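Local coordinates for protein putative sortase (Streptococcus pneumoniae, PDB 2W1K) that probably acts as a class C sortase, a cysteine transpeptidase that covalently joins pilin subunits during assembly of the pneumococcal pilus fibre, at residues I41-P44 / F45-E48; L91-V94 / D95-L99; Y136-G139 / Q140-V143; P155-W158 / E159-E162. One frame throughout, in Å; residues are numbered along the deposited sequence.

How the contacts relate
Along the chain the four contacts follow in series, each formed by one continuous stretch. Contacts 1, 2 and 4 lie close together: the centre of contact 1 is about 11 Å from those of contacts 2 and 4. I41 links all three, its CG2 packing on V94 CG1 (3.8 Å) and on L161 CD1 (3.4 Å). Contact 3 lies across the chain's centre from contacts 1 and 4, with centres about 26 and 28 Å away, yet shares with contact 2 the mixed beta sheet of the sortase domain. The loop with the probable lid (contact 1) thus rests on two turns of the domain body, while contact 3 closes a remote hairpin.

Contact 1 (I41-P44 / F45-E48); sequences IVDP and FLAE
The D43 carboxylate reaches forward to the amide of F45. CG lies anti to the backbone N (chi1 -171°), which turns the carboxylate toward the amides that follow, and OD2 accepts a weak bond from F45 N (3.1 Å). The amide of L46 is as near to OD2, but its angle is poor; that N-H is directed at the backbone oxygen D43 O instead (3.3 Å, 163° at the hydrogen), arriving from well above the carbonyl plane. This bond closes a type I beta turn from D43 to L46. The methyl CD1 of L46 lies 3.6 Å from D43 OD2. A water lies 3.2 Å from both D43 O and E48 O and can bridge them, although other acceptors compete for its protons. P44 takes the second place of the turn. Its ring meets the next side chain obliquely: CB stands over one face of the F45 ring, toward the rim, and CG touches F45 CD2 at 3.6 Å. The sequence D-P-F matches the lid motif of class C sortases, and its surroundings agree. D43 OD2 makes a salt bridge with R184, at the start of strand 183-196, while F45 packs on C175 and I173 of strand 168-176; R184 and C175 are probably the active-site arginine and cysteine, as in relatives. P44 and F45 also touch A111 of strand 106-111, and F45 borders L87 of helix 84-89.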
loop_
_atom_site.group_PDB
_atom_site.type_symbol
_atom_site.label_atom_id
_atom_site.label_comp_id
_atom_site.label_asym_id
_atom_site.label_seq_id
_atom_site.Cartn_x
_atom_site.Cartn_y
_atom_site.Cartn_z
ATOM N N ILE A 41 -4.358 -8.386 -13.502
ATOM C CA ILE A 41 -3.575 -7.477 -12.732
ATOM C C ILE A 41 -2.344 -7.257 -13.626
ATOM O O ILE A 41 -1.918 -8.179 -14.214
ATOM C CB ILE A 41 -3.247 -8.157 -11.399
ATOM C CG1 ILE A 41 -4.530 -8.165 -10.567
ATOM C CG2 ILE A 41 -2.030 -7.487 -10.748
ATOM C CD1 ILE A 41 -4.640 -9.230 -9.597
ATOM N N VAL A 42 -1.792 -6.067 -13.755
ATOM C CA VAL A 42 -0.606 -5.898 -14.618
ATOM C C VAL A 42 0.634 -5.941 -13.720
ATOM O O VAL A 42 0.577 -5.468 -12.580
ATOM C CB VAL A 42 -0.717 -4.572 -15.457
ATOM C CG1 VAL A 42 0.586 -4.104 -15.981
ATOM C CG2 VAL A 42 -1.734 -4.762 -16.583
ATOM N N ASP A 43 1.754 -6.503 -14.202
ATOM C CA ASP A 43 2.990 -6.332 -13.458
ATOM C C ASP A 43 3.375 -4.882 -13.264
ATOM O O ASP A 43 3.515 -4.176 -14.226
ATOM C CB ASP A 43 4.180 -7.035 -14.072
ATOM C CG ASP A 43 5.386 -6.991 -13.127
ATOM O OD1 ASP A 43 5.240 -7.507 -11.989
ATOM O OD2 ASP A 43 6.439 -6.457 -13.489
ATOM N N PRO A 44 3.535 -4.440 -11.998
ATOM C CA PRO A 44 3.890 -3.056 -11.667
ATOM C C PRO A 44 5.300 -2.646 -12.101
ATOM O O PRO A 44 5.582 -1.473 -12.225
ATOM C CB PRO A 44 3.769 -3.017 -10.149
ATOM C CG PRO A 44 3.960 -4.424 -9.744
ATOM C CD PRO A 44 3.316 -5.249 -10.778
ATOM N N PHE A 45 6.156 -3.589 -12.401
ATOM C CA PHE A 45 7.538 -3.266 -12.754
ATOM C C PHE A 45 7.750 -3.601 -14.206
ATOM O O PHE A 45 8.894 -3.784 -14.662
ATOM C CB PHE A 45 8.568 -3.961 -11.805
ATOM C CG PHE A 45 8.323 -3.625 -10.357
ATOM C CD1 PHE A 45 8.684 -2.373 -9.877
ATOM C CD2 PHE A 45 7.597 -4.471 -9.522
ATOM C CE1 PHE A 45 8.421 -2.004 -8.525
ATOM C CE2 PHE A 45 7.312 -4.120 -8.168
ATOM C CZ PHE A 45 7.721 -2.879 -7.693
ATOM N N LEU A 46 6.654 -3.703 -14.950
ATOM C CA LEU A 46 6.875 -3.394 -16.301
ATOM C C LEU A 46 7.726 -2.230 -16.642
ATOM O O LEU A 46 8.819 -2.451 -17.230
ATOM C CB LEU A 46 6.386 -4.316 -17.378
ATOM C CG LEU A 46 7.798 -5.013 -17.604
ATOM C CD1 LEU A 46 8.408 -5.654 -16.336
ATOM C CD2 LEU A 46 7.959 -5.966 -18.839
ATOM N N ALA A 47 7.352 -1.082 -16.060
ATOM C CA ALA A 47 7.006 0.045 -16.859
ATOM C C ALA A 47 6.151 1.077 -16.086
ATOM O O ALA A 47 5.990 1.019 -14.839
ATOM C CB ALA A 47 6.165 -0.523 -18.036
ATOM N N GLU A 48 5.590 2.002 -16.877
ATOM C CA GLU A 48 4.333 2.647 -16.556
ATOM C C GLU A 48 3.155 1.627 -16.579
ATOM O O GLU A 48 3.331 0.415 -16.335
ATOM C CB GLU A 48 4.059 3.769 -17.557
ATOM C CG GLU A 48 5.120 4.858 -17.597
ATOM C CD GLU A 48 4.701 6.120 -16.796
ATOM O OE1 GLU A 48 3.573 6.600 -17.013
ATOM O OE2 GLU A 48 5.467 6.639 -15.956
HETATM O O HOH W 1 1.833 -1.457 -14.273
#

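Contact 2 (L91-V94 / D95-L99); sequences LAHV and DGTPL
Between H93 and the residues that turn back past it, the polar contacts centre on two atoms, H93 NE2 and V94 O. The imidazole N-H at NE2 is shared by two backbone oxygens, T97 O at 2.7 Å and P98 O at 3.0 Å. Both bonds are weak and bent, because the hydrogen points between the acceptors. T97 O lies at the ring edge and in its plane. The rotation of the ring is further fixed at its other nitrogen, where ND1 pairs with the hydroxyl of Y54. V94 O likewise takes two donors. T97 N reaches it at 3.1 Å, tilted from the carbonyl plane, and the hydroxyl T97 OG1 donates to it at 2.8 Å, within that plane. A chi1 of 72° sets OG1 between the backbone N and carbonyl carbon of T97, bringing the hydroxyl back over the turn, and the same oxygen is also bonded to V109 N. The apolar contact comes from L99, whose methyl CD2 sits above the centre of the H93 ring, 3.7 Å from the centroid and 2° off its normal. This is a CH-pi contact, with the two side chains crossing at about a right angle. In the backbone, D95 and G96 occupy the middle of a type II beta turn from V94 to T97. G96 at the third place has a positive phi (101°), where a CB would press on the carbonyl oxygen of the residue before. This turn, braced by threonine and histidine, follows strand 91-93 of the sortase beta-barrel and starts the connection to strand 106-111.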
loop_
_atom_site.group_PDB
_atom_site.type_symbol
_atom_site.label_atom_id
_atom_site.label_comp_id
_atom_site.label_asym_id
_atom_site.label_seq_id
_atom_site.Cartn_x
_atom_site.Cartn_y
_atom_site.Cartn_z
ATOM N N LEU A 91 5.285 4.947 -2.937
ATOM C CA LEU A 91 4.811 3.549 -3.114
ATOM C C LEU A 91 3.547 3.665 -3.925
ATOM O O LEU A 91 2.989 4.751 -4.010
ATOM C CB LEU A 91 4.501 2.906 -1.759
ATOM C CG LEU A 91 5.674 3.017 -0.797
ATOM C CD1 LEU A 91 5.299 2.477 0.558
ATOM C CD2 LEU A 91 6.994 2.271 -1.439
ATOM N N ALA A 92 3.078 2.587 -4.533
ATOM C CA ALA A 92 1.889 2.749 -5.451
ATOM C C ALA A 92 0.994 1.549 -5.349
ATOM O O ALA A 92 1.472 0.416 -5.496
ATOM C CB ALA A 92 2.299 2.929 -6.883
ATOM N N HIS A 93 -0.317 1.781 -5.122
ATOM C CA HIS A 93 -1.253 0.687 -5.099
ATOM C C HIS A 93 -1.340 0.094 -6.509
ATOM O O HIS A 93 -1.271 0.832 -7.516
ATOM C CB HIS A 93 -2.616 1.191 -4.614
ATOM C CG HIS A 93 -3.706 0.213 -4.843
ATOM N ND1 HIS A 93 -4.441 0.192 -6.016
ATOM C CD2 HIS A 93 -4.173 -0.820 -4.074
ATOM C CE1 HIS A 93 -5.289 -0.813 -5.971
ATOM N NE2 HIS A 93 -5.150 -1.447 -4.817
ATOM N N VAL A 94 -1.418 -1.237 -6.585
ATOM C CA VAL A 94 -1.533 -2.013 -7.851
ATOM C C VAL A 94 -2.981 -2.153 -8.326
ATOM O O VAL A 94 -3.808 -2.820 -7.713
ATOM C CB VAL A 94 -0.820 -3.378 -7.692
ATOM C CG1 VAL A 94 -0.946 -4.250 -8.995
ATOM C CG2 VAL A 94 0.751 -3.060 -7.438
ATOM N N ASP A 95 -3.302 -1.444 -9.402
ATOM C CA ASP A 95 -4.627 -1.503 -9.992
ATOM C C ASP A 95 -5.044 -2.950 -10.238
ATOM O O ASP A 95 -4.253 -3.768 -10.784
ATOM C CB ASP A 95 -4.631 -0.725 -11.288
ATOM C CG ASP A 95 -6.060 -0.641 -11.931
ATOM O OD1 ASP A 95 -7.026 -0.160 -11.306
ATOM O OD2 ASP A 95 -6.248 -1.100 -13.066
ATOM N N GLY A 96 -6.297 -3.261 -9.884
ATOM C CA GLY A 96 -6.895 -4.512 -10.177
ATOM C C GLY A 96 -6.811 -5.321 -8.851
ATOM O O GLY A 96 -7.286 -6.457 -8.756
ATOM N N THR A 97 -6.159 -4.767 -7.844
ATOM C CA THR A 97 -6.278 -5.344 -6.454
ATOM C C THR A 97 -7.089 -4.333 -5.609
ATOM O O THR A 97 -7.057 -3.114 -5.858
ATOM C CB THR A 97 -4.937 -5.653 -5.786
ATOM O OG1 THR A 97 -4.280 -4.420 -5.428
ATOM C CG2 THR A 97 -4.064 -6.515 -6.802
ATOM N N PRO A 98 -7.832 -4.846 -4.618
ATOM C CA PRO A 98 -8.614 -3.945 -3.809
ATOM C C PRO A 98 -7.777 -2.878 -3.105
ATOM O O PRO A 98 -6.594 -3.069 -2.728
ATOM C CB PRO A 98 -9.382 -4.904 -2.837
ATOM C CG PRO A 98 -8.374 -6.132 -2.698
ATOM C CD PRO A 98 -7.950 -6.268 -4.201
ATOM N N LEU A 99 -8.397 -1.759 -2.889
ATOM C CA LEU A 99 -7.843 -0.777 -1.916
ATOM C C LEU A 99 -7.955 -1.369 -0.475
ATOM O O LEU A 99 -8.814 -2.250 -0.186
ATOM C CB LEU A 99 -8.614 0.576 -2.023
ATOM C CG LEU A 99 -8.458 1.134 -3.461
ATOM C CD1 LEU A 99 -9.533 2.288 -3.751
ATOM C CD2 LEU A 99 -7.040 1.797 -3.678
#

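Contact 3 (Y136-G139 / Q140-V143); sequences YDNG and QEIV
A tight beta hairpin joins strand 133-137 to strand 141-153, and Y136 and V143 form an antiparallel hydrogen-bonded pair of it: Y136 N to V143 O and V143 N to Y136 O, both 2.8 Å. D137 and I142 follow as a non-hydrogen-bonded pair, their side chains crossing on the same face, with D137 CG 4.0 Å from I142 CG1. At the end of the ladder N138 N bonds to E141 O (3.1 Å), but the return bond comes from a side chain. With chi1 at 56°, the N138 amide folds in over the loop so that OD1 takes E141 N at 3.0 Å and, weakly, Q140 N. Its other end, ND2, gives a nearly straight bond to E141 OE1 (2.8 Å, 161°), met on the anti side, and amide and carboxylate lie nearly coplanar, 28° apart. D137 OD1 accepts from G139 N (2.8 Å) from above the carboxylate plane, making an Asx turn. Further bonds fix both carboxylates: D137 OD2 to H9 and K197, E141 OE1 to Y21, and E141 OE2 to Q196 and a bound MES molecule, probably from crystallisation. Strand 183-196 flanks strand 141-153 on its other side, helix 18-34 lies against N138 and Q140, and I142 packs on V205 and A206 of helix 202-209.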
loop_
_atom_site.group_PDB
_atom_site.type_symbol
_atom_site.label_atom_id
_atom_site.label_comp_id
_atom_site.label_asym_id
_atom_site.label_seq_id
_atom_site.Cartn_x
_atom_site.Cartn_y
_atom_site.Cartn_z
ATOM N N TYR A 136 -0.830 1.808 8.536
ATOM C CA TYR A 136 -1.297 2.405 7.342
ATOM C C TYR A 136 -2.224 3.553 7.745
ATOM O O TYR A 136 -3.217 3.341 8.409
ATOM C CB TYR A 136 -2.043 1.323 6.441
ATOM C CG TYR A 136 -2.576 1.961 5.208
ATOM C CD1 TYR A 136 -1.758 2.160 4.097
ATOM C CD2 TYR A 136 -3.900 2.436 5.143
ATOM C CE1 TYR A 136 -2.215 2.821 2.937
ATOM C CE2 TYR A 136 -4.366 3.140 4.010
ATOM C CZ TYR A 136 -3.532 3.293 2.911
ATOM O OH TYR A 136 -3.933 4.035 1.835
ATOM N N ASP A 137 -1.998 4.761 7.267
ATOM C CA ASP A 137 -2.837 5.864 7.706
ATOM C C ASP A 137 -3.748 6.381 6.578
ATOM O O ASP A 137 -3.218 6.810 5.519
ATOM C CB ASP A 137 -1.896 6.939 8.255
ATOM C CG ASP A 137 -2.621 8.091 8.885
ATOM O OD1 ASP A 137 -3.876 8.202 8.779
ATOM O OD2 ASP A 137 -1.888 8.928 9.507
ATOM N N ASN A 138 -5.083 6.302 6.747
ATOM C CA ASN A 138 -6.017 6.708 5.669
ATOM C C ASN A 138 -6.489 8.101 5.928
ATOM O O ASN A 138 -7.432 8.602 5.268
ATOM C CB ASN A 138 -7.266 5.801 5.520
ATOM C CG ASN A 138 -8.109 5.651 6.805
ATOM O OD1 ASN A 138 -8.185 6.494 7.659
ATOM N ND2 ASN A 138 -8.738 4.547 6.902
ATOM N N GLY A 139 -5.863 8.733 6.907
ATOM C CA GLY A 139 -6.285 10.099 7.274
ATOM C C GLY A 139 -6.825 10.253 8.657
ATOM O O GLY A 139 -6.277 11.022 9.467
ATOM N N GLN A 140 -7.905 9.528 8.932
ATOM C CA GLN A 140 -8.608 9.512 10.250
ATOM C C GLN A 140 -8.405 8.294 11.080
ATOM O O GLN A 140 -8.871 8.272 12.197
ATOM C CB GLN A 140 -10.135 9.574 10.031
ATOM C CG GLN A 140 -10.516 10.632 9.048
ATOM C CD GLN A 140 -10.740 11.992 9.646
ATOM O OE1 GLN A 140 -10.342 13.036 9.086
ATOM N NE2 GLN A 140 -11.437 12.024 10.737
ATOM N N GLU A 141 -7.807 7.260 10.498
ATOM C CA GLU A 141 -7.565 5.994 11.168
ATOM C C GLU A 141 -6.139 5.474 10.819
ATOM O O GLU A 141 -5.647 5.651 9.681
ATOM C CB GLU A 141 -8.514 4.944 10.617
ATOM C CG GLU A 141 -9.963 5.393 10.708
ATOM C CD GLU A 141 -10.917 4.413 10.058
ATOM O OE1 GLU A 141 -10.795 4.283 8.809
ATOM O OE2 GLU A 141 -11.768 3.735 10.743
ATOM N N ILE A 142 -5.548 4.707 11.746
ATOM C CA ILE A 142 -4.339 4.026 11.457
ATOM C C ILE A 142 -4.661 2.571 11.488
ATOM O O ILE A 142 -5.234 2.062 12.485
ATOM C CB ILE A 142 -3.201 4.379 12.448
ATOM C CG1 ILE A 142 -2.634 5.786 12.205
ATOM C CG2 ILE A 142 -2.021 3.448 12.085
ATOM C CD1 ILE A 142 -1.835 6.473 13.481
ATOM N N VAL A 143 -4.335 1.837 10.429
ATOM C CA VAL A 143 -4.724 0.407 10.439
ATOM C C VAL A 143 -3.409 -0.266 10.742
ATOM O O VAL A 143 -2.386 0.131 10.180
ATOM C CB VAL A 143 -5.215 -0.043 9.065
ATOM C CG1 VAL A 143 -5.519 -1.515 9.046
ATOM C CG2 VAL A 143 -6.435 0.851 8.647
#

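Contact 4 (P155-W158 / E159-E162); sequences PSEW and EKLE
E157 and K160 run side by side in the same direction, and E157 OE1 meets K160 NZ in a salt bridge of 3.1 Å, the ammonium standing well above the carboxylate plane. OE1 has a second donor in L154 N, so this oxygen is gripped by a charge and by the backbone. W158 N gives S156 O a weak bond, closing an inverse gamma turn centred on E157. Backbone acceptors are then taken in turn: E157 O by K160 N (2.8 Å), W158 O by L161 N (3.0 Å, 157°) and E159 O by E162 N (3.1 Å). A water lies 3.2 Å from S156 O and 2.8 Å from E159 OE1 and can donate to either, though more acceptors than protons surround it. A chi1 of 71° places W158 CG between its backbone N and carbonyl carbon, bringing the indole back over the following residue. The bent chain of E159 lies over one ring face. Its CG makes a CH-pi contact 3.7 Å from the six-membered ring's centroid, and the carboxylate stacks at 19° to the ring plane. At the edge, in the ring plane, E162 OE2 approaches W158 CZ3 at 3.9 Å. Three successive i+3 to i bonds define a short 3-10 turn between strands 141-153 and 168-176.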
loop_
_atom_site.group_PDB
_atom_site.type_symbol
_atom_site.label_atom_id
_atom_site.label_comp_id
_atom_site.label_asym_id
_atom_site.label_seq_id
_atom_site.Cartn_x
_atom_site.Cartn_y
_atom_site.Cartn_z
ATOM N N PRO A 155 7.115 -12.477 -12.716
ATOM C CA PRO A 155 6.288 -11.331 -13.111
ATOM C C PRO A 155 5.026 -11.698 -13.946
ATOM O O PRO A 155 4.051 -10.965 -13.939
ATOM C CB PRO A 155 7.193 -10.556 -14.027
ATOM C CG PRO A 155 8.536 -10.946 -13.698
ATOM C CD PRO A 155 8.521 -12.306 -13.128
ATOM N N SER A 156 5.048 -12.801 -14.683
ATOM C CA SER A 156 3.902 -13.173 -15.505
ATOM C C SER A 156 2.812 -13.845 -14.686
ATOM O O SER A 156 1.683 -14.110 -15.190
ATOM C CB SER A 156 4.404 -14.181 -16.545
ATOM O OG SER A 156 5.048 -15.283 -15.880
ATOM N N GLU A 157 3.160 -14.176 -13.440
ATOM C CA GLU A 157 2.252 -14.900 -12.566
ATOM C C GLU A 157 1.305 -14.024 -11.759
ATOM O O GLU A 157 1.127 -14.241 -10.556
ATOM C CB GLU A 157 3.017 -15.830 -11.622
ATOM C CG GLU A 157 3.517 -17.018 -12.329
ATOM C CD GLU A 157 4.460 -17.816 -11.482
ATOM O OE1 GLU A 157 4.989 -17.266 -10.496
ATOM O OE2 GLU A 157 4.714 -18.993 -11.828
ATOM N N TRP A 158 0.626 -13.132 -12.482
ATOM C CA TRP A 158 -0.317 -12.162 -11.936
ATOM C C TRP A 158 -1.432 -12.786 -11.086
ATOM O O TRP A 158 -1.862 -12.165 -10.109
ATOM C CB TRP A 158 -0.849 -11.259 -13.057
ATOM C CG TRP A 158 -1.778 -11.965 -14.008
ATOM C CD1 TRP A 158 -1.479 -12.466 -15.269
ATOM C CD2 TRP A 158 -3.188 -12.253 -13.790
ATOM N NE1 TRP A 158 -2.615 -13.044 -15.838
ATOM C CE2 TRP A 158 -3.667 -12.930 -14.954
ATOM C CE3 TRP A 158 -4.074 -12.016 -12.724
ATOM C CZ2 TRP A 158 -4.996 -13.359 -15.073
ATOM C CZ3 TRP A 158 -5.352 -12.471 -12.822
ATOM C CH2 TRP A 158 -5.826 -13.120 -14.001
ATOM N N GLU A 159 -1.868 -14.008 -11.403
ATOM C CA GLU A 159 -2.814 -14.688 -10.563
ATOM C C GLU A 159 -2.332 -14.836 -9.103
ATOM O O GLU A 159 -3.130 -14.899 -8.183
ATOM C CB GLU A 159 -3.210 -16.047 -11.135
ATOM C CG GLU A 159 -3.721 -16.015 -12.586
ATOM C CD GLU A 159 -2.619 -16.230 -13.678
ATOM O OE1 GLU A 159 -1.367 -16.174 -13.378
ATOM O OE2 GLU A 159 -3.046 -16.486 -14.869
ATOM N N LYS A 160 -1.038 -14.904 -8.897
ATOM C CA LYS A 160 -0.543 -15.090 -7.576
ATOM C C LYS A 160 -0.613 -13.847 -6.730
ATOM O O LYS A 160 -0.139 -13.831 -5.589
ATOM C CB LYS A 160 0.905 -15.474 -7.621
ATOM C CG LYS A 160 1.138 -16.725 -8.358
ATOM C CD LYS A 160 2.054 -17.662 -7.634
ATOM C CE LYS A 160 2.463 -18.819 -8.566
ATOM N NZ LYS A 160 3.918 -19.259 -8.356
ATOM N N LEU A 161 -1.167 -12.784 -7.299
ATOM C CA LEU A 161 -1.438 -11.514 -6.565
ATOM C C LEU A 161 -2.861 -11.484 -6.008
ATOM O O LEU A 161 -3.176 -10.607 -5.215
ATOM C CB LEU A 161 -1.206 -10.288 -7.482
ATOM C CG LEU A 161 0.255 -10.028 -7.992
ATOM C CD1 LEU A 161 0.411 -8.744 -8.798
ATOM C CD2 LEU A 161 1.242 -10.073 -6.860
ATOM N N GLU A 162 -3.723 -12.406 -6.436
ATOM C CA GLU A 162 -5.082 -12.360 -5.991
ATOM C C GLU A 162 -5.254 -13.010 -4.643
ATOM O O GLU A 162 -4.450 -13.760 -4.249
ATOM C CB GLU A 162 -5.959 -13.150 -6.945
ATOM C CG GLU A 162 -5.703 -12.740 -8.283
ATOM C CD GLU A 162 -6.742 -13.239 -9.216
ATOM O OE1 GLU A 162 -6.761 -14.461 -9.526
ATOM O OE2 GLU A 162 -7.539 -12.360 -9.625
HETATM O O HOH W 2 -0.413 -16.384 -16.023
#